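Local coordinates for protein thiazoline oxidase/subtilisin-like protease (Prochloron didemni, PDB 4H6X) that acts as a subtilisin-like protease of patellamide maturation, probably one of the transamidating proteases that process cyanobactin precursor peptides, at residues 22-27 against 124-129; 36-41 against 157-162; 74-79 against 102-107; 224-229 against 278-283; 256-261 against 265-270. All coordinates share one frame; numbering follows the deposited sequence.

Contact 1 (22-27 against 124-129); sequences DLHNQT and PVFGIA
H24 of the short helix 20-26 meets F126 and I128 of the loop that joins helix 101-118 to strand 133-138, so this contact lays an N-terminal helix against a connection of the subtilisin-like fold. The imidazole carries it from the helix side. With chi1 at -85° its ring starts beside the backbone N and is directed at the loop. F126 approaches one face of that ring: CZ stands 4.2 Å above the plane, displaced toward the rim. The two rings are inclined by 30° and their centroids lie 5.5 Å apart, evidence for a slid, nearly parallel pair with little overlap and not for a full stack. F126 leaves its backbone turned aside from the helix, but its ring extends far enough to arrive there. The backbone of I128 comes in at the imidazole edge, close to the ring plane, while its CG2 methyl only brushes the ring. How the imidazole is turned about its CB-CG bond is uncertain, which makes the apparent closeness to the I128 carbonyl doubtful. L286 of helix 273-293 touches both H24 and I128 and so adds to the burial of H24; H11 packs separately on F126 and I128. Within 22-27 the backbone oxygen L23 O receives two amides, Q26 N at 2.9 Å and T27 N at 2.9 Å.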
# COMPACT_ATOMS: atom_id res chain seq x y z
N ASP A 22 11.46 11.04 -11.77
CA ASP A 22 11.84 12.40 -11.32
C ASP A 22 11.61 12.62 -9.82
O ASP A 22 12.43 13.25 -9.15
CB ASP A 22 11.09 13.48 -12.12
CG ASP A 22 11.52 13.54 -13.60
OD1 ASP A 22 12.71 13.32 -13.90
OD2 ASP A 22 10.65 13.82 -14.46
N LEU A 23 10.50 12.12 -9.29
CA LEU A 23 10.26 12.22 -7.85
C LEU A 23 11.29 11.36 -7.12
O LEU A 23 11.88 11.81 -6.13
CB LEU A 23 8.81 11.86 -7.49
CG LEU A 23 8.35 11.82 -6.01
CD1 LEU A 23 8.65 13.10 -5.22
CD2 LEU A 23 6.86 11.51 -5.98
N HIS A 24 11.53 10.14 -7.62
CA HIS A 24 12.58 9.28 -7.03
C HIS A 24 13.95 9.97 -7.04
O HIS A 24 14.74 9.82 -6.09
CB HIS A 24 12.68 7.91 -7.71
CG HIS A 24 11.72 6.89 -7.19
ND1 HIS A 24 11.19 6.94 -5.91
CD2 HIS A 24 11.21 5.78 -7.76
CE1 HIS A 24 10.38 5.91 -5.74
NE2 HIS A 24 10.37 5.19 -6.84
N ASN A 25 14.22 10.74 -8.09
CA ASN A 25 15.48 11.49 -8.18
C ASN A 25 15.64 12.50 -7.06
O ASN A 25 16.77 12.85 -6.72
CB ASN A 25 15.60 12.19 -9.54
CG ASN A 25 15.83 11.21 -10.67
OD1 ASN A 25 16.09 10.03 -10.43
ND2 ASN A 25 15.71 11.69 -11.90
N GLN A 26 14.52 12.95 -6.50
CA GLN A 26 14.52 13.93 -5.41
C GLN A 26 14.45 13.29 -4.01
O GLN A 26 15.10 13.77 -3.07
CB GLN A 26 13.38 14.92 -5.61
CG GLN A 26 13.41 15.61 -6.96
CD GLN A 26 12.53 16.85 -7.02
OE1 GLN A 26 12.61 17.71 -6.16
NE2 GLN A 26 11.70 16.94 -8.05
N THR A 27 13.65 12.23 -3.88
CA THR A 27 13.53 11.50 -2.61
C THR A 27 13.18 10.01 -2.80
O THR A 27 12.49 9.63 -3.75
CB THR A 27 12.55 12.21 -1.61
OG1 THR A 27 12.61 11.59 -0.32
CG2 THR A 27 11.10 12.20 -2.11
N PRO A 124 14.87 -8.04 -4.66
CA PRO A 124 13.88 -8.52 -5.64
C PRO A 124 12.65 -7.60 -5.75
O PRO A 124 11.96 -7.62 -6.79
CB PRO A 124 13.47 -9.89 -5.09
CG PRO A 124 14.55 -10.28 -4.14
CD PRO A 124 15.05 -9.00 -3.56
N VAL A 125 12.38 -6.82 -4.71
CA VAL A 125 11.29 -5.84 -4.76
C VAL A 125 11.73 -4.46 -4.30
O VAL A 125 12.02 -4.23 -3.13
CB VAL A 125 10.03 -6.29 -3.98
CG1 VAL A 125 8.89 -5.29 -4.18
CG2 VAL A 125 9.58 -7.67 -4.41
N PHE A 126 11.78 -3.53 -5.25
CA PHE A 126 12.13 -2.15 -4.98
C PHE A 126 10.81 -1.38 -4.81
O PHE A 126 10.06 -1.22 -5.76
CB PHE A 126 12.97 -1.62 -6.15
CG PHE A 126 13.20 -0.12 -6.14
CD1 PHE A 126 13.29 0.59 -4.95
CD2 PHE A 126 13.38 0.56 -7.35
CE1 PHE A 126 13.52 1.96 -4.96
CE2 PHE A 126 13.62 1.93 -7.37
CZ PHE A 126 13.69 2.63 -6.17
N GLY A 127 10.53 -0.94 -3.58
CA GLY A 127 9.27 -0.26 -3.29
C GLY A 127 9.29 1.21 -3.68
O GLY A 127 10.33 1.75 -4.04
N ILE A 128 8.13 1.86 -3.62
CA ILE A 128 8.00 3.28 -3.97
C ILE A 128 8.76 4.16 -2.99
O ILE A 128 9.40 5.15 -3.38
CB ILE A 128 6.51 3.68 -4.06
CG1 ILE A 128 5.80 2.85 -5.14
CG2 ILE A 128 6.35 5.18 -4.32
CD1 ILE A 128 6.25 3.11 -6.57
N ALA A 129 8.73 3.80 -1.71
CA ALA A 129 9.27 4.66 -0.67
C ALA A 129 10.15 3.90 0.34
O ALA A 129 9.82 3.84 1.54
CB ALA A 129 8.14 5.43 0.02

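Contact 2 (36-41 against 157-162); sequences VIIDGD and ARAIDL
I38 has CG1 beside its backbone N (chi1 -59°) and CD1 stretched away from CA (chi2 174°), and this extended branch carries the terminal methyl from strand 34-39 across to A159 and I160. The methyl meets the helix at two places: I38 CD1 is 3.9 Å from A159 CB and 3.9 Å from I160 CG1. A159 directs its CB at the strand, whereas I160 presents the flank of its chain, crossing that of I38 at about a right angle. The CA atoms of I38 and A159 are 7.3 Å apart, consistent with the small side chain of A159. Helix 154-165 leads from strand 133-138 to strand 170-173, the two parallel neighbours of strand 34-39, so the contact sits inside a beta-alpha-beta crossover passing over the strand between. The next residue, D39, accepts G40 N at its OD1 at 2.6 Å, on the anti side and 29° out of the carboxylate plane, and its OD2 is hydrogen-bonded to H109 ND1, consistent with the aspartate of a subtilase Ser-His-Asp triad. No hydrogen bond joins 36-41 to 157-162; what holds them is burial of three aliphatic side chains, and the polar chemistry lies at D39 and beyond.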
# COMPACT_ATOMS: atom_id res chain seq x y z
N VAL A 36 1.53 3.33 8.60
CA VAL A 36 1.04 2.17 9.35
C VAL A 36 0.17 1.35 8.42
O VAL A 36 -0.80 1.86 7.84
CB VAL A 36 0.26 2.56 10.64
CG1 VAL A 36 -0.23 1.31 11.37
CG2 VAL A 36 1.16 3.38 11.57
N ILE A 37 0.51 0.07 8.29
CA ILE A 37 -0.18 -0.82 7.38
C ILE A 37 -1.05 -1.78 8.16
O ILE A 37 -0.56 -2.64 8.92
CB ILE A 37 0.84 -1.61 6.50
CG1 ILE A 37 1.68 -0.63 5.67
CG2 ILE A 37 0.14 -2.62 5.61
CD1 ILE A 37 2.82 -1.31 4.91
N ILE A 38 -2.36 -1.61 7.99
CA ILE A 38 -3.36 -2.47 8.60
C ILE A 38 -3.69 -3.57 7.60
O ILE A 38 -4.43 -3.36 6.62
CB ILE A 38 -4.60 -1.66 9.06
CG1 ILE A 38 -4.18 -0.58 10.07
CG2 ILE A 38 -5.68 -2.60 9.60
CD1 ILE A 38 -5.29 0.37 10.49
N ASP A 39 -3.12 -4.75 7.84
CA ASP A 39 -3.22 -5.85 6.87
C ASP A 39 -2.83 -7.12 7.63
O ASP A 39 -2.92 -7.16 8.86
CB ASP A 39 -2.26 -5.58 5.69
CG ASP A 39 -2.61 -6.38 4.42
OD1 ASP A 39 -3.19 -7.49 4.51
OD2 ASP A 39 -2.24 -5.91 3.33
N GLY A 40 -2.39 -8.15 6.91
CA GLY A 40 -1.89 -9.38 7.55
C GLY A 40 -0.48 -9.25 8.10
O GLY A 40 0.05 -8.14 8.26
N ASP A 41 0.14 -10.40 8.37
CA ASP A 41 1.45 -10.48 8.98
C ASP A 41 2.50 -10.79 7.89
O ASP A 41 2.54 -11.91 7.39
CB ASP A 41 1.45 -11.57 10.06
CG ASP A 41 2.71 -11.59 10.90
OD1 ASP A 41 3.57 -10.72 10.71
OD2 ASP A 41 2.84 -12.47 11.76
N ALA A 157 -11.72 0.07 13.60
CA ALA A 157 -11.72 1.32 14.38
C ALA A 157 -10.65 1.30 15.47
O ALA A 157 -9.89 2.25 15.63
CB ALA A 157 -13.10 1.55 15.00
N ARG A 158 -10.60 0.21 16.23
CA ARG A 158 -9.58 0.04 17.26
C ARG A 158 -8.16 0.09 16.67
O ARG A 158 -7.25 0.70 17.24
CB ARG A 158 -9.83 -1.26 18.02
CG ARG A 158 -11.16 -1.29 18.76
CD ARG A 158 -11.35 -2.60 19.53
NE ARG A 158 -10.53 -2.66 20.75
CZ ARG A 158 -10.57 -3.66 21.64
NH1 ARG A 158 -11.37 -4.72 21.43
NH2 ARG A 158 -9.82 -3.61 22.73
N ALA A 159 -7.96 -0.57 15.53
CA ALA A 159 -6.67 -0.54 14.83
C ALA A 159 -6.25 0.89 14.42
O ALA A 159 -5.08 1.26 14.55
CB ALA A 159 -6.71 -1.46 13.62
N ILE A 160 -7.20 1.66 13.91
CA ILE A 160 -6.94 3.04 13.48
C ILE A 160 -6.55 3.91 14.68
O ILE A 160 -5.56 4.64 14.60
CB ILE A 160 -8.13 3.60 12.66
CG1 ILE A 160 -8.15 2.95 11.27
CG2 ILE A 160 -8.05 5.13 12.50
CD1 ILE A 160 -9.47 3.11 10.53
N ASP A 161 -7.29 3.80 15.80
CA ASP A 161 -6.95 4.57 17.02
C ASP A 161 -5.55 4.23 17.44
O ASP A 161 -4.80 5.11 17.84
CB ASP A 161 -7.91 4.30 18.20
CG ASP A 161 -9.27 4.92 18.01
OD1 ASP A 161 -9.35 5.98 17.35
OD2 ASP A 161 -10.26 4.34 18.49
N LEU A 162 -5.19 2.93 17.40
CA LEU A 162 -3.82 2.54 17.73
C LEU A 162 -2.79 3.12 16.74
O LEU A 162 -1.76 3.63 17.14
CB LEU A 162 -3.68 1.00 17.82
CG LEU A 162 -2.29 0.48 18.23
CD1 LEU A 162 -1.81 1.10 19.55
CD2 LEU A 162 -2.33 -1.04 18.33

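Contact 3 (74-79 against 102-107); sequences AAFQSI and DRIVLN
F76 and I104 form the close half of this helix-helix contact, with the CG2 methyl of I104 resting over one face of the phenyl ring. The geometry is that of a CH-pi contact: I104 CG2 lies 3.4 Å above the F76 ring plane and 3.8 Å from the centroid, 26° off the normal. It is displaced toward the root of the ring, with I104 CG2 3.5 Å from F76 CG and 3.7 Å from F76 CB. The phenyl is reached because F76 swings CG opposite its backbone N (chi1 -179°), and the two side chains slide past each other in opposite directions. L93 of helix 87-96 also packs on F76, while I104 is touched by D72 and Y73 of helix 70-82, so this half is buried. Helix 101-118 also carries H109, which fits the histidine of a subtilase triad; the contact therefore joins helix 70-82 to the early turns of the helix that carries the probable triad histidine. The other half is looser. V105 is exposed, and its CG2 approaches the far end of the ring obliquely, 3.8 Å from F76 CE1 and 4.1 Å from F76 CZ, its chain crossing that of F76 at about a right angle. Its side chain lies near the probable triad without touching it. Three residues after I104, N107 ND2 is hydrogen-bonded to Y73 OH of helix 70-82.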
# COMPACT_ATOMS: atom_id res chain seq x y z
N ALA A 74 3.83 -22.67 0.81
CA ALA A 74 4.27 -23.30 -0.44
C ALA A 74 3.10 -23.92 -1.18
O ALA A 74 3.04 -23.84 -2.40
CB ALA A 74 5.36 -24.34 -0.19
N ALA A 75 2.18 -24.52 -0.44
CA ALA A 75 0.97 -25.08 -1.01
C ALA A 75 0.11 -24.01 -1.68
O ALA A 75 -0.36 -24.18 -2.81
CB ALA A 75 0.18 -25.83 0.05
N PHE A 76 -0.11 -22.90 -0.98
CA PHE A 76 -0.85 -21.76 -1.55
C PHE A 76 -0.14 -21.25 -2.81
O PHE A 76 -0.78 -20.97 -3.82
CB PHE A 76 -0.96 -20.64 -0.51
CG PHE A 76 -1.73 -19.44 -0.99
CD1 PHE A 76 -3.10 -19.34 -0.76
CD2 PHE A 76 -1.08 -18.40 -1.63
CE1 PHE A 76 -3.82 -18.23 -1.19
CE2 PHE A 76 -1.79 -17.27 -2.05
CZ PHE A 76 -3.16 -17.20 -1.85
N GLN A 77 1.18 -21.11 -2.73
CA GLN A 77 1.94 -20.53 -3.83
C GLN A 77 2.00 -21.43 -5.06
O GLN A 77 2.02 -20.93 -6.18
CB GLN A 77 3.32 -20.09 -3.36
CG GLN A 77 3.23 -18.91 -2.40
CD GLN A 77 4.51 -18.66 -1.64
OE1 GLN A 77 5.58 -19.15 -2.00
NE2 GLN A 77 4.40 -17.87 -0.57
N SER A 78 2.02 -22.75 -4.84
CA SER A 78 1.94 -23.71 -5.94
C SER A 78 0.61 -23.61 -6.68
O SER A 78 0.59 -23.59 -7.92
CB SER A 78 2.16 -25.16 -5.45
OG SER A 78 1.66 -26.08 -6.42
N ILE A 79 -0.48 -23.55 -5.93
CA ILE A 79 -1.81 -23.35 -6.50
C ILE A 79 -1.92 -22.05 -7.32
O ILE A 79 -2.51 -22.04 -8.40
CB ILE A 79 -2.91 -23.44 -5.41
CG1 ILE A 79 -3.00 -24.88 -4.89
CG2 ILE A 79 -4.26 -22.99 -5.93
CD1 ILE A 79 -3.68 -25.03 -3.54
N ASP A 102 -7.32 -18.80 4.63
CA ASP A 102 -7.86 -17.45 4.81
C ASP A 102 -6.79 -16.53 5.38
O ASP A 102 -6.57 -15.43 4.85
CB ASP A 102 -9.08 -17.46 5.74
CG ASP A 102 -10.27 -18.19 5.16
OD1 ASP A 102 -10.59 -17.97 3.97
OD2 ASP A 102 -10.90 -18.98 5.90
N ARG A 103 -6.10 -17.00 6.42
CA ARG A 103 -4.98 -16.25 7.00
C ARG A 103 -3.84 -16.09 6.01
O ARG A 103 -3.17 -15.06 6.00
CB ARG A 103 -4.43 -16.93 8.26
CG ARG A 103 -5.40 -16.97 9.44
CD ARG A 103 -4.80 -17.78 10.59
NE ARG A 103 -3.53 -17.21 11.03
CZ ARG A 103 -2.54 -17.89 11.60
NH1 ARG A 103 -2.65 -19.19 11.82
NH2 ARG A 103 -1.44 -17.25 11.97
N ILE A 104 -3.61 -17.11 5.19
CA ILE A 104 -2.53 -17.03 4.19
C ILE A 104 -2.81 -15.93 3.17
O ILE A 104 -1.92 -15.17 2.84
CB ILE A 104 -2.26 -18.39 3.51
CG1 ILE A 104 -1.54 -19.34 4.49
CG2 ILE A 104 -1.40 -18.22 2.25
CD1 ILE A 104 -1.55 -20.80 4.06
N VAL A 105 -4.05 -15.86 2.67
CA VAL A 105 -4.44 -14.78 1.75
C VAL A 105 -4.05 -13.43 2.34
O VAL A 105 -3.41 -12.63 1.66
CB VAL A 105 -5.95 -14.81 1.40
CG1 VAL A 105 -6.37 -13.56 0.61
CG2 VAL A 105 -6.31 -16.05 0.59
N LEU A 106 -4.41 -13.20 3.60
CA LEU A 106 -4.12 -11.93 4.29
C LEU A 106 -2.63 -11.70 4.50
O LEU A 106 -2.13 -10.58 4.30
CB LEU A 106 -4.85 -11.86 5.64
CG LEU A 106 -5.20 -10.44 6.10
CD1 LEU A 106 -6.30 -9.85 5.22
CD2 LEU A 106 -5.63 -10.42 7.56
N ASN A 107 -1.91 -12.73 4.93
CA ASN A 107 -0.48 -12.57 5.20
C ASN A 107 0.31 -12.42 3.91
O ASN A 107 1.27 -11.65 3.84
CB ASN A 107 0.06 -13.74 6.02
CG ASN A 107 -0.58 -13.83 7.39
OD1 ASN A 107 -1.14 -12.85 7.89
ND2 ASN A 107 -0.49 -15.00 8.01

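Contact 4 (224-229 against 278-283); sequences LAVGAA and PVMTGI
M280 sets its CG against both methyls of V226: V226 CG1 and V226 CG2 are each 3.7 Å from M280 CG, and V226 CG2 is also 3.7 Å from M280 CB. The touching part of the methionine is therefore its root, not its sulfur. L224, two residues earlier on the same side of the strand, adds a lighter touch, with L224 CD2 4.3 Å from M280 CB. No polar bond crosses, and all three side chains are buried.

The torsions explain why the methionine offers its base. M280 starts toward the strand with CG beside the backbone N (chi1 -70°), then bends at chi2 (-56°) and again at chi3, so that the thioether end turns off from the strand. V226 sets CG1 opposite its backbone N and CG2 opposite its carbonyl carbon, which puts both methyls on the methionine. Around this first shell, I250 of strand 249-253 touches L224, V226 and M280 alike, while A252 and V330 also pack on M280. A276 and A277, on the turn before, give V226 further contacts from the helix.

This is sheet-to-helix packing of the subtilase core. Strand 224-229 runs parallel between strands 201-205 and 249-253, with backbone bonds to both. Helix 273-293, whose first turn holds S274, the probable triad serine, is kinked at P278 and lies over this part of the sheet, while P278 and T281 pack against helix 101-118.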
# COMPACT_ATOMS: atom_id res chain seq x y z
N LEU A 224 -8.24 8.80 0.85
CA LEU A 224 -7.89 8.59 -0.54
C LEU A 224 -8.30 7.20 -0.96
O LEU A 224 -7.72 6.20 -0.52
CB LEU A 224 -6.38 8.82 -0.76
CG LEU A 224 -5.84 8.84 -2.20
CD1 LEU A 224 -6.43 10.02 -2.97
CD2 LEU A 224 -4.32 8.93 -2.20
N ALA A 225 -9.34 7.13 -1.79
CA ALA A 225 -9.77 5.89 -2.41
C ALA A 225 -8.95 5.62 -3.68
O ALA A 225 -8.68 6.54 -4.46
CB ALA A 225 -11.25 5.94 -2.71
N VAL A 226 -8.53 4.38 -3.89
CA VAL A 226 -7.68 4.07 -5.03
C VAL A 226 -8.27 2.96 -5.90
O VAL A 226 -8.61 1.89 -5.40
CB VAL A 226 -6.24 3.71 -4.62
CG1 VAL A 226 -5.37 3.51 -5.87
CG2 VAL A 226 -5.64 4.81 -3.74
N GLY A 227 -8.42 3.25 -7.19
CA GLY A 227 -8.86 2.26 -8.17
C GLY A 227 -7.64 1.74 -8.92
O GLY A 227 -6.56 2.32 -8.84
N ALA A 228 -7.83 0.64 -9.64
CA ALA A 228 -6.75 -0.02 -10.38
C ALA A 228 -6.82 0.25 -11.89
O ALA A 228 -7.86 0.05 -12.53
CB ALA A 228 -6.77 -1.52 -10.12
N ALA A 229 -5.70 0.71 -12.43
CA ALA A 229 -5.52 0.88 -13.87
C ALA A 229 -4.83 -0.34 -14.47
O ALA A 229 -3.98 -0.98 -13.82
CB ALA A 229 -4.69 2.13 -14.17
N PRO A 278 -1.35 0.53 -2.50
CA PRO A 278 -0.01 0.77 -1.94
C PRO A 278 0.87 1.65 -2.80
O PRO A 278 1.74 2.34 -2.27
CB PRO A 278 0.62 -0.63 -1.82
CG PRO A 278 -0.31 -1.58 -2.46
CD PRO A 278 -1.64 -0.91 -2.65
N VAL A 279 0.66 1.62 -4.12
CA VAL A 279 1.41 2.52 -5.01
C VAL A 279 1.12 3.99 -4.58
O VAL A 279 2.03 4.79 -4.44
CB VAL A 279 1.07 2.27 -6.51
CG1 VAL A 279 1.78 3.26 -7.41
CG2 VAL A 279 1.45 0.85 -6.94
N MET A 280 -0.16 4.30 -4.32
CA MET A 280 -0.57 5.66 -3.93
C MET A 280 -0.13 6.02 -2.52
O MET A 280 0.20 7.17 -2.24
CB MET A 280 -2.09 5.83 -4.08
CG MET A 280 -2.57 5.85 -5.53
SD MET A 280 -1.73 7.12 -6.53
CE MET A 280 -0.47 6.13 -7.29
N THR A 281 -0.11 5.02 -1.63
CA THR A 281 0.44 5.22 -0.31
C THR A 281 1.93 5.60 -0.42
O THR A 281 2.39 6.52 0.25
CB THR A 281 0.22 3.97 0.58
OG1 THR A 281 -1.17 3.90 0.96
CG2 THR A 281 1.06 4.04 1.84
N GLY A 282 2.66 4.90 -1.27
CA GLY A 282 4.09 5.21 -1.48
C GLY A 282 4.30 6.60 -2.06
O GLY A 282 5.16 7.36 -1.61
N ILE A 283 3.51 6.94 -3.08
CA ILE A 283 3.61 8.25 -3.73
C ILE A 283 3.31 9.35 -2.71
O ILE A 283 4.08 10.31 -2.57
CB ILE A 283 2.71 8.34 -4.99
CG1 ILE A 283 3.25 7.37 -6.07
CG2 ILE A 283 2.64 9.78 -5.51
CD1 ILE A 283 2.45 7.31 -7.35

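Contact 5 (256-261 against 265-270); sequences EILGAQ and EEPVRL
V268 O is held by two donors, G259 N at 3.0 Å with an N-H...O angle of 161°, and H112 NE2 from helix 101-118. The first belongs to an antiparallel hairpin: V268 N returns a bond of 2.8 Å to G259 O, and I257 and L270 form the next hydrogen-bonded pair. Between them lies the non-hydrogen-bonded pair L258-R269. Here the guanidinium is laid flat over L258, whose CB stands 3.7 Å above its plane, over the centre. At its edge NH1 of R269 donates to E256 O at 3.0 Å, with the oxygen only 1° out of the guanidinium plane but the donor tilted from the carbonyl plane of E256, while NH2 is bound by D12 in a salt bridge. These contacts together would restrain its rotation. E256 and I257 both face L270, the signature of a G1 beta bulge, and E256 has the expected positive phi (58°). On the same side as R269, L258 CD1 packs 3.6 Å from P267 CB. Past the ladder a water accepts from Q261 N at 3.0 Å and also touches E266 O. Among its neighbours, the hairpin sets V268 and L270 on R80 of helix 70-82, and I257 and L270 on M275 of helix 273-293.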
# COMPACT_ATOMS: atom_id res chain seq x y z
N GLU A 256 -0.61 -6.45 -12.61
CA GLU A 256 0.74 -7.00 -12.76
C GLU A 256 1.78 -6.18 -11.99
O GLU A 256 2.84 -5.81 -12.52
CB GLU A 256 1.13 -7.13 -14.24
CG GLU A 256 0.33 -8.19 -14.99
CD GLU A 256 0.79 -9.59 -14.66
OE1 GLU A 256 2.01 -9.84 -14.72
OE2 GLU A 256 -0.07 -10.44 -14.32
N ILE A 257 1.45 -5.91 -10.74
CA ILE A 257 2.33 -5.22 -9.83
C ILE A 257 3.23 -6.27 -9.17
O ILE A 257 2.75 -7.31 -8.72
CB ILE A 257 1.52 -4.44 -8.76
CG1 ILE A 257 0.51 -3.47 -9.42
CG2 ILE A 257 2.45 -3.76 -7.75
CD1 ILE A 257 1.11 -2.51 -10.44
N LEU A 258 4.53 -5.98 -9.16
CA LEU A 258 5.56 -6.86 -8.60
C LEU A 258 5.71 -6.65 -7.10
O LEU A 258 5.92 -5.53 -6.64
CB LEU A 258 6.92 -6.57 -9.27
CG LEU A 258 8.07 -7.51 -8.90
CD1 LEU A 258 7.85 -8.88 -9.51
CD2 LEU A 258 9.43 -6.94 -9.31
N GLY A 259 5.63 -7.74 -6.35
CA GLY A 259 5.88 -7.67 -4.93
C GLY A 259 6.27 -9.02 -4.35
O GLY A 259 6.27 -10.05 -5.06
N ALA A 260 6.57 -9.01 -3.06
CA ALA A 260 7.02 -10.21 -2.35
C ALA A 260 5.89 -11.14 -1.92
O ALA A 260 4.73 -10.72 -1.75
CB ALA A 260 7.86 -9.81 -1.16
N GLN A 261 6.24 -12.42 -1.74
CA GLN A 261 5.34 -13.43 -1.20
C GLN A 261 6.10 -14.17 -0.08
O GLN A 261 7.33 -14.29 -0.14
CB GLN A 261 4.84 -14.38 -2.30
CG GLN A 261 5.91 -15.28 -2.91
CD GLN A 261 5.53 -15.87 -4.26
OE1 GLN A 261 6.35 -15.90 -5.18
NE2 GLN A 261 4.31 -16.36 -4.38
N GLU A 265 12.33 -15.83 -1.83
CA GLU A 265 12.92 -14.63 -2.39
C GLU A 265 12.33 -14.26 -3.74
O GLU A 265 12.50 -13.13 -4.18
CB GLU A 265 14.45 -14.76 -2.47
CG GLU A 265 15.13 -14.62 -1.12
CD GLU A 265 14.93 -13.25 -0.48
OE1 GLU A 265 14.95 -12.22 -1.20
OE2 GLU A 265 14.75 -13.20 0.74
N GLU A 266 11.61 -15.20 -4.36
CA GLU A 266 11.01 -14.97 -5.67
C GLU A 266 9.76 -14.09 -5.58
O GLU A 266 8.82 -14.42 -4.87
CB GLU A 266 10.68 -16.30 -6.35
CG GLU A 266 10.16 -16.21 -7.78
CD GLU A 266 9.81 -17.57 -8.39
OE1 GLU A 266 9.97 -18.61 -7.72
OE2 GLU A 266 9.38 -17.60 -9.57
N PRO A 267 9.75 -12.96 -6.31
CA PRO A 267 8.57 -12.09 -6.29
C PRO A 267 7.46 -12.59 -7.21
O PRO A 267 7.66 -13.54 -7.95
CB PRO A 267 9.12 -10.74 -6.76
CG PRO A 267 10.32 -11.08 -7.59
CD PRO A 267 10.90 -12.32 -6.99
N VAL A 268 6.30 -11.95 -7.14
CA VAL A 268 5.15 -12.35 -7.95
C VAL A 268 4.35 -11.11 -8.35
O VAL A 268 4.27 -10.15 -7.59
CB VAL A 268 4.25 -13.39 -7.22
CG1 VAL A 268 3.64 -12.83 -5.93
CG2 VAL A 268 3.18 -13.94 -8.14
N ARG A 269 3.79 -11.14 -9.55
CA ARG A 269 2.95 -10.05 -10.02
C ARG A 269 1.47 -10.35 -9.80
O ARG A 269 0.96 -11.41 -10.19
CB ARG A 269 3.25 -9.73 -11.49
CG ARG A 269 4.67 -9.23 -11.69
CD ARG A 269 4.91 -8.64 -13.08
NE ARG A 269 6.29 -8.18 -13.21
CZ ARG A 269 6.68 -6.91 -13.09
NH1 ARG A 269 5.80 -5.94 -12.85
NH2 ARG A 269 7.96 -6.62 -13.20
N LEU A 270 0.78 -9.42 -9.14
CA LEU A 270 -0.62 -9.60 -8.78
C LEU A 270 -1.42 -8.41 -9.29
O LEU A 270 -0.86 -7.36 -9.59
CB LEU A 270 -0.78 -9.76 -7.26
CG LEU A 270 -0.04 -10.91 -6.57
CD1 LEU A 270 -0.29 -10.88 -5.07
CD2 LEU A 270 -0.51 -12.24 -7.16
O HOH W 1 9.06 -12.93 -2.44

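Contacts 2 and 4 reach the same seven-stranded parallel sheet, their centres about 18 Å apart, through strands 34-39 and 224-229. Along the chain contacts 1 and 2 cross, contact 3 is nested inside both, and contact 5 inside contact 4. Helix 101-118 leads from contact 3 into the loop of contact 1; there I128 packs on G282 of contact 4, while P124 and V125 pack on the hairpin of contact 5. Contact 3 also reaches contact 2, N107 OD1 lying 2.8 Å from D41 N. The probable triad residues D39, H109 and S274 lie on strand 34-39, helix 101-118 and helix 273-293, elements that take part in contacts 2, 3 and 4 respectively.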